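Local atomic coordinates of pyridine nucleotide-disulphide oxidoreductase dimerisation region (Escherichia coli BL21, PDB entry 6KYY), a protein that belongs to the FAD-containing pyridine nucleotide-disulfide oxidoreductases and is probably involved in resistance to reactive chlorine species. Residues T342-E352 / D380-I388; P422-I430 / L440-K448. One frame throughout, in Å; residues are numbered along the deposited sequence.

Contact 1: residues T342-E352 / D380-I388; sequences TPPLSRVGMTE and DTRGVLKAI
Lys386 reaches across to Glu352 at one end of this contact in a salt bridge, NZ 2.5 Å from OE1. Both partners are shared: Asp207 forms a second salt bridge with the ammonium, and Arg356 takes the other carboxylate oxygen, OE2. A long chain ending in an ammonium lets Lys386 reach both Glu352 and Asp207; it bends at chi3 (-70°) and meets the glutamate side chain at about a right angle. Alongside, the apolar tip of Ile388, CD1, packs 3.4 Å from the backbone N of Glu352, whose own hydrogen bond goes to Asp205. Strands 345-349 and 384-390 belong to the antiparallel sheet of the dimerisation domain but are not neighbours in it: strand 396-402 runs between them and shares backbone hydrogen bonds with Ser346 and Val348, so the two segments meet only at their ends. At the far end the cis-proline Pro343 sets its CG 3.5 Å from Arg382 O, a rigid apolar ring against the loop before the strand. Glycine suits position 383: phi is positive (105°), and a CB would press on Pro343 CG and the preceding carbonyl O. Arg382 grips Asp380 side-on within its own loop, NE to OD2 at 3.0 Å and NH2 to OD1 at 3.2 Å. Thr342 O lies over one face of that guanidinium, poorly angled for a bond, while the Thr342 hydroxyl bonds to Gln66.

Contact 2: residues P422-I430 / L440-K448; sequences PYSILRDQI and LNDLFSLVK
The C-terminal end of the dimerisation domain folds back here, the short helix 424-428 resting on the end of helix 439-443 and the tail beyond it. Tyr423 meets Val447: CG1 of the valine sits over one face of the tyrosine ring in a CH-pi contact, 4.0 Å from the centroid and 29° off the ring normal. With chi1 at 84°, the ring is swung onto Val447 and the Phe444 carbonyl, whose O approaches its edge, 3.4 Å from Tyr423 CE1. A broad ring and a branched valine suit this spot, both also packing on Val389 of strand 384-390, part of the domain's antiparallel sheet. Next to this pair, Leu426 runs beside Phe444 and points the same way, with CB 4.1 Å from Phe444 CD1; it also packs on Ile412 and Val416 of helix 406-418. Arg427 lays its aliphatic part across the same carbonyl, CG being 3.4 Å from Phe444 O, and leaves its charge to Asp428: NH2 donates to OD2 at 2.9 Å. Ser445 OG donates to Asn441 O just past the helix end. Leu311 of the second subunit packs on Asn441, whose side chain lies about 8 Å from that of His433, the probable proton acceptor.

How the contacts relate
Both contacts belong to the dimerisation domain and meet on its antiparallel sheet: Ala387 of contact 1 presents its CB to Phe444 of contact 2, with 3.4 Å between CB and CZ, and their centres lie about 16 Å apart. Contact 1 links the ends of two sheet strands separated by a third; it combines one salt bridge at one end with packing of Pro343 and Ile388, and Asp207 of helix 206-218 also pairs with its lysine. Contact 2 joins short helical pieces and the C-terminal tail; its cross-segment chemistry is mainly apolar and aromatic, and its ion pair stays within one segment. Although more of its touching residues are buried, contact 2 lies farther from the chain centre and borders the second subunit, which does not touch contact 1.

Contact 1: residues T342-E352 / D380-I388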
ATOM      1  N   THR B 342       7.453  11.310  -4.874  1.00 13.42           N
ATOM      2  CA  THR B 342       7.943  10.732  -3.626  1.00 11.24           C
ATOM      3  C   THR B 342       7.855  11.832  -2.575  1.00 14.78           C
ATOM      4  O   THR B 342       8.695  12.746  -2.555  1.00 41.88           O
ATOM      5  CB  THR B 342       9.372  10.209  -3.760  1.00 19.69           C
ATOM      6  OG1 THR B 342       9.431   9.239  -4.814  1.00 15.33           O
ATOM      7  CG2 THR B 342       9.828   9.565  -2.459  1.00 16.63           C
ATOM      8  N   PRO B 343       6.842  11.794  -1.696  1.00 20.23           N
ATOM      9  CA  PRO B 343       5.788  10.777  -1.623  1.00 12.13           C
ATOM     10  C   PRO B 343       4.643  11.026  -2.606  1.00 16.56           C
ATOM     11  O   PRO B 343       4.370  12.176  -2.948  1.00 21.31           O
ATOM     12  CB  PRO B 343       5.303  10.897  -0.182  1.00 15.99           C
ATOM     13  CG  PRO B 343       5.494  12.339   0.144  1.00 14.34           C
ATOM     14  CD  PRO B 343       6.687  12.818  -0.648  1.00  9.95           C
ATOM     15  N   PRO B 344       3.985   9.958  -3.050  1.00 24.75           N
ATOM     16  CA  PRO B 344       2.932  10.108  -4.061  1.00 18.18           C
ATOM     17  C   PRO B 344       1.698  10.822  -3.524  1.00  9.50           C
ATOM     18  O   PRO B 344       1.373  10.758  -2.337  1.00 16.93           O
ATOM     19  CB  PRO B 344       2.607   8.662  -4.460  1.00 14.38           C
ATOM     20  CG  PRO B 344       3.167   7.809  -3.366  1.00 13.33           C
ATOM     21  CD  PRO B 344       4.330   8.548  -2.799  1.00  8.60           C
ATOM     22  N   LEU B 345       1.005  11.510  -4.433  1.00 11.43           N
ATOM     23  CA  LEU B 345      -0.192  12.289  -4.127  1.00  8.69           C
ATOM     24  C   LEU B 345      -1.403  11.559  -4.695  1.00 12.55           C
ATOM     25  O   LEU B 345      -1.574  11.493  -5.916  1.00 19.67           O
ATOM     26  CB  LEU B 345      -0.081  13.699  -4.711  1.00 11.48           C
ATOM     27  CG  LEU B 345      -1.191  14.727  -4.454  1.00 14.94           C
ATOM     28  CD1 LEU B 345      -2.275  14.679  -5.529  1.00 13.52           C
ATOM     29  CD2 LEU B 345      -1.792  14.566  -3.060  1.00 14.25           C
ATOM     30  N   SER B 346      -2.246  11.030  -3.815  1.00 13.35           N
ATOM     31  CA  SER B 346      -3.454  10.318  -4.205  1.00 13.46           C
ATOM     32  C   SER B 346      -4.685  11.113  -3.791  1.00 11.80           C
ATOM     33  O   SER B 346      -4.684  11.796  -2.763  1.00 11.46           O
ATOM     34  CB  SER B 346      -3.491   8.922  -3.579  1.00 10.92           C
ATOM     35  OG  SER B 346      -2.474   8.104  -4.125  1.00 12.64           O
ATOM     36  N   ARG B 347      -5.742  11.017  -4.596  1.00 10.01           N
ATOM     37  CA  ARG B 347      -6.891  11.892  -4.425  1.00  9.28           C
ATOM     38  C   ARG B 347      -8.173  11.189  -4.848  1.00 15.42           C
ATOM     39  O   ARG B 347      -8.171  10.334  -5.738  1.00 17.49           O
ATOM     40  CB  ARG B 347      -6.720  13.186  -5.229  1.00 13.08           C
ATOM     41  CG  ARG B 347      -5.854  14.230  -4.549  1.00 17.64           C
ATOM     42  CD  ARG B 347      -6.664  15.464  -4.216  1.00 24.97           C
ATOM     43  NE  ARG B 347      -7.306  16.013  -5.406  1.00 40.75           N
ATOM     44  CZ  ARG B 347      -8.618  16.173  -5.541  1.00 27.01           C
ATOM     45  NH1 ARG B 347      -9.434  15.831  -4.553  1.00 18.30           N
ATOM     46  NH2 ARG B 347      -9.113  16.679  -6.662  1.00 33.40           N
ATOM     47  N   VAL B 348      -9.270  11.571  -4.193  1.00 11.89           N
ATOM     48  CA  VAL B 348     -10.611  11.152  -4.580  1.00 11.62           C
ATOM     49  C   VAL B 348     -11.573  12.204  -4.053  1.00 13.11           C
ATOM     50  O   VAL B 348     -11.303  12.857  -3.042  1.00 23.45           O
ATOM     51  CB  VAL B 348     -10.946   9.735  -4.047  1.00 15.86           C
ATOM     52  CG1 VAL B 348     -11.031   9.735  -2.529  1.00 13.05           C
ATOM     53  CG2 VAL B 348     -12.242   9.216  -4.660  1.00 23.53           C
ATOM     54  N   GLY B 349     -12.692  12.381  -4.748  1.00 10.92           N
ATOM     55  CA  GLY B 349     -13.648  13.385  -4.334  1.00 12.60           C
ATOM     56  C   GLY B 349     -13.158  14.793  -4.641  1.00 15.14           C
ATOM     57  O   GLY B 349     -12.169  15.009  -5.342  1.00 15.08           O
ATOM     58  N   MET B 350     -13.876  15.764  -4.085  1.00 18.38           N
ATOM     59  CA  MET B 350     -13.593  17.162  -4.368  1.00 27.32           C
ATOM     60  C   MET B 350     -12.523  17.711  -3.432  1.00 28.37           C
ATOM     61  O   MET B 350     -12.321  17.214  -2.320  1.00 17.91           O
ATOM     62  CB  MET B 350     -14.858  18.017  -4.256  1.00 17.42           C
ATOM     63  CG  MET B 350     -15.840  17.589  -3.182  1.00 23.21           C
ATOM     64  SD  MET B 350     -17.334  18.601  -3.244  1.00 31.50           S
ATOM     65  CE  MET B 350     -18.574  17.427  -2.709  1.00 15.20           C
ATOM     66  N   THR B 351     -11.835  18.746  -3.906  1.00 23.35           N
ATOM     67  CA  THR B 351     -10.858  19.455  -3.100  1.00 17.49           C
ATOM     68  C   THR B 351     -11.561  20.314  -2.051  1.00 26.95           C
ATOM     69  O   THR B 351     -12.787  20.460  -2.043  1.00 40.30           O
ATOM     70  CB  THR B 351      -9.974  20.336  -3.982  1.00 29.41           C
ATOM     71  OG1 THR B 351     -10.800  21.223  -4.747  1.00 28.02           O
ATOM     72  CG2 THR B 351      -9.150  19.488  -4.930  1.00 19.06           C
ATOM     73  N   GLU B 352     -10.764  20.891  -1.149  1.00 28.50           N
ATOM     74  CA  GLU B 352     -11.323  21.847  -0.201  1.00 21.17           C
ATOM     75  C   GLU B 352     -11.839  23.087  -0.915  1.00 25.12           C
ATOM     76  O   GLU B 352     -12.840  23.674  -0.490  1.00 27.49           O
ATOM     77  CB  GLU B 352     -10.280  22.230   0.851  1.00 25.35           C
ATOM     78  CG  GLU B 352     -10.834  23.082   1.983  1.00 18.10           C
ATOM     79  CD  GLU B 352      -9.746  23.683   2.849  1.00 26.33           C
ATOM     80  OE1 GLU B 352      -8.596  23.201   2.782  1.00 22.41           O
ATOM     81  OE2 GLU B 352     -10.042  24.640   3.596  1.00 19.83           O
ATOM     82  N   ASP B 380      10.540   8.402   5.369  1.00 18.96           N
ATOM     83  CA  ASP B 380       9.938   9.399   4.470  1.00 17.70           C
ATOM     84  C   ASP B 380       8.705   9.976   5.176  1.00 19.48           C
ATOM     85  O   ASP B 380       7.557   9.626   4.893  1.00 36.98           O
ATOM     86  CB  ASP B 380       9.576   8.822   3.102  1.00 12.60           C
ATOM     87  CG  ASP B 380       9.465   9.900   2.030  1.00 16.64           C
ATOM     88  OD1 ASP B 380       9.377   9.571   0.825  1.00 21.37           O
ATOM     89  OD2 ASP B 380       9.469  11.089   2.402  1.00 14.35           O
ATOM     90  N   THR B 381       8.962  10.878   6.121  1.00 15.61           N
ATOM     91  CA  THR B 381       7.903  11.547   6.865  1.00 13.19           C
ATOM     92  C   THR B 381       7.436  12.828   6.187  1.00 17.10           C
ATOM     93  O   THR B 381       6.981  13.754   6.869  1.00 37.88           O
ATOM     94  CB  THR B 381       8.369  11.841   8.294  1.00 25.05           C
ATOM     95  OG1 THR B 381       9.039  13.107   8.330  1.00 17.29           O
ATOM     96  CG2 THR B 381       9.322  10.753   8.783  1.00 15.43           C
ATOM     97  N   ARG B 382       7.546  12.912   4.864  1.00 20.72           N
ATOM     98  CA  ARG B 382       7.073  14.069   4.119  1.00 27.78           C
ATOM     99  C   ARG B 382       5.613  13.887   3.713  1.00 15.18           C
ATOM    100  O   ARG B 382       5.102  12.769   3.617  1.00 15.07           O
ATOM    101  CB  ARG B 382       7.929  14.301   2.874  1.00  7.86           C
ATOM    102  CG  ARG B 382       9.199  15.088   3.121  1.00  8.48           C
ATOM    103  CD  ARG B 382      10.082  15.074   1.888  1.00 13.12           C
ATOM    104  NE  ARG B 382      10.086  13.764   1.243  1.00  8.40           N
ATOM    105  CZ  ARG B 382      10.926  13.408   0.276  1.00 19.42           C
ATOM    106  NH1 ARG B 382      11.836  14.268  -0.162  1.00 14.96           N
ATOM    107  NH2 ARG B 382      10.855  12.195  -0.254  1.00 11.61           N
ATOM    108  N   GLY B 383       4.948  15.005   3.469  1.00 16.75           N
ATOM    109  CA  GLY B 383       3.578  15.005   3.002  1.00 14.15           C
ATOM    110  C   GLY B 383       2.602  15.395   4.095  1.00 12.40           C
ATOM    111  O   GLY B 383       2.974  15.850   5.180  1.00 20.20           O
ATOM    112  N   VAL B 384       1.320  15.199   3.790  1.00 20.50           N
ATOM    113  CA  VAL B 384       0.239  15.590   4.690  1.00 23.05           C
ATOM    114  C   VAL B 384      -1.003  14.800   4.306  1.00 14.13           C
ATOM    115  O   VAL B 384      -1.132  14.325   3.177  1.00 13.56           O
ATOM    116  CB  VAL B 384      -0.013  17.119   4.624  1.00 14.69           C
ATOM    117  CG1 VAL B 384      -0.720  17.492   3.329  1.00  6.76           C
ATOM    118  CG2 VAL B 384      -0.804  17.593   5.838  1.00 17.60           C
ATOM    119  N   LEU B 385      -1.915  14.644   5.260  1.00 12.48           N
ATOM    120  CA  LEU B 385      -3.222  14.049   5.025  1.00 14.51           C
ATOM    121  C   LEU B 385      -4.299  15.086   5.302  1.00 26.28           C
ATOM    122  O   LEU B 385      -4.193  15.863   6.256  1.00 18.82           O
ATOM    123  CB  LEU B 385      -3.451  12.821   5.912  1.00 11.86           C
ATOM    124  CG  LEU B 385      -2.450  11.672   5.812  1.00 23.93           C
ATOM    125  CD1 LEU B 385      -3.023  10.422   6.461  1.00 22.39           C
ATOM    126  CD2 LEU B 385      -2.086  11.408   4.364  1.00 15.78           C
ATOM    127  N   LYS B 386      -5.332  15.098   4.466  1.00 12.66           N
ATOM    128  CA  LYS B 386      -6.472  15.969   4.704  1.00 14.50           C
ATOM    129  C   LYS B 386      -7.681  15.400   3.979  1.00 13.58           C
ATOM    130  O   LYS B 386      -7.558  14.861   2.876  1.00 12.22           O
ATOM    131  CB  LYS B 386      -6.197  17.407   4.246  1.00 16.47           C
ATOM    132  CG  LYS B 386      -6.127  17.582   2.742  1.00 17.48           C
ATOM    133  CD  LYS B 386      -6.083  19.043   2.346  1.00 25.83           C
ATOM    134  CE  LYS B 386      -7.407  19.730   2.615  1.00 14.74           C
ATOM    135  NZ  LYS B 386      -7.367  21.155   2.190  1.00 32.09           N
ATOM    136  N   ALA B 387      -8.842  15.506   4.619  1.00 13.98           N
ATOM    137  CA  ALA B 387     -10.101  15.090   4.025  1.00 29.39           C
ATOM    138  C   ALA B 387     -11.185  16.064   4.458  1.00 33.30           C
ATOM    139  O   ALA B 387     -10.986  16.894   5.349  1.00 19.48           O
ATOM    140  CB  ALA B 387     -10.466  13.654   4.413  1.00 12.31           C
ATOM    141  N   ILE B 388     -12.341  15.960   3.812  1.00 12.84           N
ATOM    142  CA  ILE B 388     -13.443  16.891   4.014  1.00 18.71           C
ATOM    143  C   ILE B 388     -14.668  16.093   4.433  1.00 18.28           C
ATOM    144  O   ILE B 388     -15.088  15.170   3.724  1.00 23.53           O
ATOM    145  CB  ILE B 388     -13.726  17.716   2.749  1.00 18.21           C
ATOM    146  CG1 ILE B 388     -12.441  18.394   2.272  1.00 18.50           C
ATOM    147  CG2 ILE B 388     -14.803  18.756   3.019  1.00 24.35           C
ATOM    148  CD1 ILE B 388     -12.341  18.515   0.777  1.00 19.10           C
TER

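Contact 2: residues P422-I430 / L440-K448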
ATOM      1  N   PRO B 422     -20.481   6.729   6.541  1.00 22.08           N
ATOM      2  CA  PRO B 422     -19.947   7.959   7.134  1.00 21.75           C
ATOM      3  C   PRO B 422     -18.452   7.849   7.411  1.00 30.73           C
ATOM      4  O   PRO B 422     -17.830   6.799   7.248  1.00 26.78           O
ATOM      5  CB  PRO B 422     -20.739   8.119   8.437  1.00 11.63           C
ATOM      6  CG  PRO B 422     -21.364   6.798   8.709  1.00  8.25           C
ATOM      7  CD  PRO B 422     -21.245   5.917   7.506  1.00 10.80           C
ATOM      8  N   TYR B 423     -17.880   8.980   7.835  1.00 33.66           N
ATOM      9  CA  TYR B 423     -16.467   9.014   8.198  1.00 28.12           C
ATOM     10  C   TYR B 423     -16.169   8.169   9.428  1.00 26.43           C
ATOM     11  O   TYR B 423     -15.009   7.803   9.646  1.00 22.97           O
ATOM     12  CB  TYR B 423     -16.018  10.457   8.443  1.00 29.86           C
ATOM     13  CG  TYR B 423     -16.302  10.955   9.845  1.00 33.19           C
ATOM     14  CD1 TYR B 423     -15.334  10.886  10.841  1.00 28.04           C
ATOM     15  CD2 TYR B 423     -17.540  11.494  10.172  1.00 39.19           C
ATOM     16  CE1 TYR B 423     -15.594  11.332  12.121  1.00 42.41           C
ATOM     17  CE2 TYR B 423     -17.806  11.947  11.450  1.00 46.53           C
ATOM     18  CZ  TYR B 423     -16.829  11.866  12.419  1.00 41.91           C
ATOM     19  OH  TYR B 423     -17.089  12.316  13.693  1.00 34.39           O
ATOM     20  N   SER B 424     -17.185   7.865  10.238  1.00 27.96           N
ATOM     21  CA  SER B 424     -16.976   7.078  11.447  1.00 30.78           C
ATOM     22  C   SER B 424     -16.448   5.682  11.147  1.00 31.01           C
ATOM     23  O   SER B 424     -15.812   5.073  12.015  1.00 34.34           O
ATOM     24  CB  SER B 424     -18.282   6.986  12.238  1.00 17.18           C
ATOM     25  OG  SER B 424     -19.160   6.035  11.659  1.00 57.83           O
ATOM     26  N   ILE B 425     -16.692   5.165   9.941  1.00 22.17           N
ATOM     27  CA  ILE B 425     -16.228   3.823   9.595  1.00 17.86           C
ATOM     28  C   ILE B 425     -14.705   3.767   9.611  1.00 25.88           C
ATOM     29  O   ILE B 425     -14.105   2.848  10.181  1.00 35.29           O
ATOM     30  CB  ILE B 425     -16.799   3.394   8.231  1.00 15.25           C
ATOM     31  CG1 ILE B 425     -18.170   2.740   8.410  1.00 17.20           C
ATOM     32  CG2 ILE B 425     -15.851   2.438   7.520  1.00 15.42           C
ATOM     33  CD1 ILE B 425     -18.118   1.403   9.121  1.00 15.05           C
ATOM     34  N   LEU B 426     -14.057   4.756   8.995  1.00 24.55           N
ATOM     35  CA  LEU B 426     -12.600   4.782   8.957  1.00 27.52           C
ATOM     36  C   LEU B 426     -11.989   5.286  10.257  1.00 22.35           C
ATOM     37  O   LEU B 426     -10.813   5.012  10.521  1.00 22.31           O
ATOM     38  CB  LEU B 426     -12.122   5.641   7.784  1.00 28.09           C
ATOM     39  CG  LEU B 426     -12.594   5.163   6.407  1.00 23.42           C
ATOM     40  CD1 LEU B 426     -12.146   6.117   5.311  1.00 17.94           C
ATOM     41  CD2 LEU B 426     -12.100   3.751   6.133  1.00 14.50           C
ATOM     42  N   ARG B 427     -12.758   6.007  11.076  1.00 23.17           N
ATOM     43  CA  ARG B 427     -12.259   6.472  12.364  1.00 26.05           C
ATOM     44  C   ARG B 427     -12.136   5.342  13.379  1.00 25.17           C
ATOM     45  O   ARG B 427     -11.328   5.444  14.309  1.00 25.67           O
ATOM     46  CB  ARG B 427     -13.174   7.573  12.910  1.00 34.07           C
ATOM     47  CG  ARG B 427     -12.707   8.205  14.216  1.00 23.44           C
ATOM     48  CD  ARG B 427     -13.855   8.880  14.951  1.00 21.41           C
ATOM     49  NE  ARG B 427     -14.928   7.945  15.277  1.00 23.33           N
ATOM     50  CZ  ARG B 427     -16.201   8.296  15.442  1.00 27.40           C
ATOM     51  NH1 ARG B 427     -16.561   9.565  15.311  1.00 13.28           N
ATOM     52  NH2 ARG B 427     -17.113   7.379  15.736  1.00 15.23           N
ATOM     53  N   ASP B 428     -12.899   4.261  13.216  1.00 21.53           N
ATOM     54  CA  ASP B 428     -12.959   3.201  14.212  1.00 23.91           C
ATOM     55  C   ASP B 428     -12.536   1.835  13.694  1.00 22.18           C
ATOM     56  O   ASP B 428     -12.603   0.860  14.452  1.00 21.82           O
ATOM     57  CB  ASP B 428     -14.379   3.099  14.788  1.00  8.45           C
ATOM     58  CG  ASP B 428     -14.763   4.314  15.607  1.00 24.60           C
ATOM     59  OD1 ASP B 428     -13.867   4.914  16.237  1.00 44.81           O
ATOM     60  OD2 ASP B 428     -15.959   4.670  15.618  1.00 42.19           O
ATOM     61  N   GLN B 429     -12.099   1.727  12.443  1.00 19.58           N
ATOM     62  CA  GLN B 429     -11.748   0.427  11.892  1.00 15.19           C
ATOM     63  C   GLN B 429     -10.440  -0.082  12.485  1.00 25.94           C
ATOM     64  O   GLN B 429      -9.523   0.688  12.788  1.00 26.27           O
ATOM     65  CB  GLN B 429     -11.638   0.500  10.370  1.00 19.81           C
ATOM     66  CG  GLN B 429     -11.575  -0.856   9.689  1.00 27.13           C
ATOM     67  CD  GLN B 429     -11.878  -0.775   8.210  1.00 38.55           C
ATOM     68  OE1 GLN B 429     -12.995  -0.446   7.815  1.00 35.03           O
ATOM     69  NE2 GLN B 429     -10.884  -1.073   7.381  1.00 25.25           N
ATOM     70  N   ILE B 430     -10.360  -1.400  12.650  1.00 25.78           N
ATOM     71  CA  ILE B 430      -9.178  -2.052  13.202  1.00 30.52           C
ATOM     72  C   ILE B 430      -8.239  -2.351  12.037  1.00 26.33           C
ATOM     73  O   ILE B 430      -8.360  -3.378  11.367  1.00 28.99           O
ATOM     74  CB  ILE B 430      -9.543  -3.316  13.980  1.00 29.25           C
ATOM     75  CG1 ILE B 430     -10.609  -2.997  15.034  1.00 27.30           C
ATOM     76  CG2 ILE B 430      -8.307  -3.916  14.623  1.00 30.05           C
ATOM     77  CD1 ILE B 430     -10.720  -4.025  16.131  1.00 10.54           C
ATOM     78  N   LEU B 440      -5.651   6.595   9.031  1.00 21.74           N
ATOM     79  CA  LEU B 440      -7.032   7.033   8.884  1.00 21.30           C
ATOM     80  C   LEU B 440      -7.793   6.959  10.202  1.00 23.05           C
ATOM     81  O   LEU B 440      -8.804   7.651  10.361  1.00 34.32           O
ATOM     82  CB  LEU B 440      -7.740   6.199   7.813  1.00 15.08           C
ATOM     83  CG  LEU B 440      -7.240   6.373   6.376  1.00 11.50           C
ATOM     84  CD1 LEU B 440      -7.813   5.296   5.465  1.00 13.27           C
ATOM     85  CD2 LEU B 440      -7.576   7.760   5.848  1.00  7.32           C
ATOM     86  N   ASN B 441      -7.334   6.131  11.145  1.00 25.86           N
ATOM     87  CA  ASN B 441      -7.877   6.178  12.499  1.00 22.84           C
ATOM     88  C   ASN B 441      -7.585   7.525  13.148  1.00 29.26           C
ATOM     89  O   ASN B 441      -8.465   8.141  13.759  1.00 18.96           O
ATOM     90  CB  ASN B 441      -7.291   5.046  13.345  1.00 14.92           C
ATOM     91  CG  ASN B 441      -7.931   3.705  13.055  1.00 22.37           C
ATOM     92  OD1 ASN B 441      -9.023   3.632  12.493  1.00 27.86           O
ATOM     93  ND2 ASN B 441      -7.251   2.630  13.440  1.00 18.79           N
ATOM     94  N   ASP B 442      -6.343   7.999  13.019  1.00 32.00           N
ATOM     95  CA  ASP B 442      -5.955   9.267  13.623  1.00 21.16           C
ATOM     96  C   ASP B 442      -6.405  10.463  12.795  1.00 25.81           C
ATOM     97  O   ASP B 442      -6.590  11.554  13.346  1.00 25.43           O
ATOM     98  CB  ASP B 442      -4.437   9.307  13.822  1.00 22.25           C
ATOM     99  CG  ASP B 442      -3.883   8.005  14.373  1.00 32.79           C
ATOM    100  OD1 ASP B 442      -2.940   7.454  13.768  1.00 20.55           O
ATOM    101  OD2 ASP B 442      -4.391   7.534  15.413  1.00 23.52           O
ATOM    102  N   LEU B 443      -6.594  10.285  11.485  1.00 19.48           N
ATOM    103  CA  LEU B 443      -6.958  11.415  10.635  1.00 15.63           C
ATOM    104  C   LEU B 443      -8.391  11.869  10.889  1.00 20.22           C
ATOM    105  O   LEU B 443      -8.657  13.073  10.982  1.00 31.59           O
ATOM    106  CB  LEU B 443      -6.767  11.053   9.162  1.00 27.23           C
ATOM    107  CG  LEU B 443      -7.341  12.063   8.163  1.00 15.16           C
ATOM    108  CD1 LEU B 443      -6.657  13.415   8.310  1.00 14.63           C
ATOM    109  CD2 LEU B 443      -7.225  11.552   6.734  1.00 21.23           C
ATOM    110  N   PHE B 444      -9.326  10.926  10.996  1.00 16.90           N
ATOM    111  CA  PHE B 444     -10.730  11.244  11.207  1.00 28.14           C
ATOM    112  C   PHE B 444     -11.122  11.222  12.678  1.00 26.42           C
ATOM    113  O   PHE B 444     -12.308  11.369  12.997  1.00 22.89           O
ATOM    114  CB  PHE B 444     -11.612  10.293  10.399  1.00 24.69           C
ATOM    115  CG  PHE B 444     -11.483  10.476   8.913  1.00 30.08           C
ATOM    116  CD1 PHE B 444     -10.872   9.511   8.129  1.00 32.42           C
ATOM    117  CD2 PHE B 444     -11.960  11.623   8.304  1.00 36.39           C
ATOM    118  CE1 PHE B 444     -10.748   9.683   6.760  1.00 46.01           C
ATOM    119  CE2 PHE B 444     -11.838  11.801   6.940  1.00 45.43           C
ATOM    120  CZ  PHE B 444     -11.231  10.828   6.166  1.00 17.89           C
ATOM    121  N   SER B 445     -10.155  11.052  13.580  1.00 20.62           N
ATOM    122  CA  SER B 445     -10.404  11.352  14.983  1.00 27.52           C
ATOM    123  C   SER B 445     -10.422  12.851  15.234  1.00 25.44           C
ATOM    124  O   SER B 445     -10.991  13.296  16.238  1.00 35.48           O
ATOM    125  CB  SER B 445      -9.349  10.686  15.868  1.00 17.31           C
ATOM    126  OG  SER B 445      -9.418   9.276  15.773  1.00 16.23           O
ATOM    127  N   LEU B 446      -9.833  13.635  14.333  1.00 29.61           N
ATOM    128  CA  LEU B 446      -9.793  15.088  14.433  1.00 48.25           C
ATOM    129  C   LEU B 446     -11.110  15.746  14.042  1.00 38.63           C
ATOM    130  O   LEU B 446     -11.149  16.971  13.889  1.00 39.94           O
ATOM    131  CB  LEU B 446      -8.663  15.641  13.559  1.00 28.56           C
ATOM    132  CG  LEU B 446      -7.285  15.000  13.728  1.00 17.29           C
ATOM    133  CD1 LEU B 446      -6.468  15.140  12.454  1.00  9.69           C
ATOM    134  CD2 LEU B 446      -6.552  15.616  14.909  1.00 10.13           C
ATOM    135  N   VAL B 447     -12.175  14.972  13.876  1.00 35.61           N
ATOM    136  CA  VAL B 447     -13.479  15.507  13.505  1.00 35.74           C
ATOM    137  C   VAL B 447     -14.254  15.833  14.773  1.00 37.87           C
ATOM    138  O   VAL B 447     -14.377  14.992  15.672  1.00 46.36           O
ATOM    139  CB  VAL B 447     -14.250  14.510  12.624  1.00 47.78           C
ATOM    140  CG1 VAL B 447     -15.531  15.141  12.101  1.00 44.28           C
ATOM    141  CG2 VAL B 447     -13.378  14.029  11.474  1.00 21.51           C
ATOM    142  N   LYS B 448     -14.775  17.054  14.848  1.00 47.17           N
ATOM    143  CA  LYS B 448     -15.528  17.503  16.013  1.00 44.95           C
ATOM    144  C   LYS B 448     -16.961  16.976  15.974  1.00 55.78           C
ATOM    145  O   LYS B 448     -17.503  16.698  14.904  1.00 39.83           O
ATOM    146  CB  LYS B 448     -15.524  19.033  16.091  1.00 34.83           C
ATOM    147  CG  LYS B 448     -16.131  19.608  17.361  1.00 62.20           C
ATOM    148  CD  LYS B 448     -16.132  21.129  17.328  1.00 45.97           C
ATOM    149  CE  LYS B 448     -17.484  21.675  16.896  1.00 43.62           C
ATOM    150  NZ  LYS B 448     -17.357  22.975  16.181  1.00 41.17           N
ATOM    151  OXT LYS B 448     -17.610  16.814  17.008  1.00 44.10           O
TER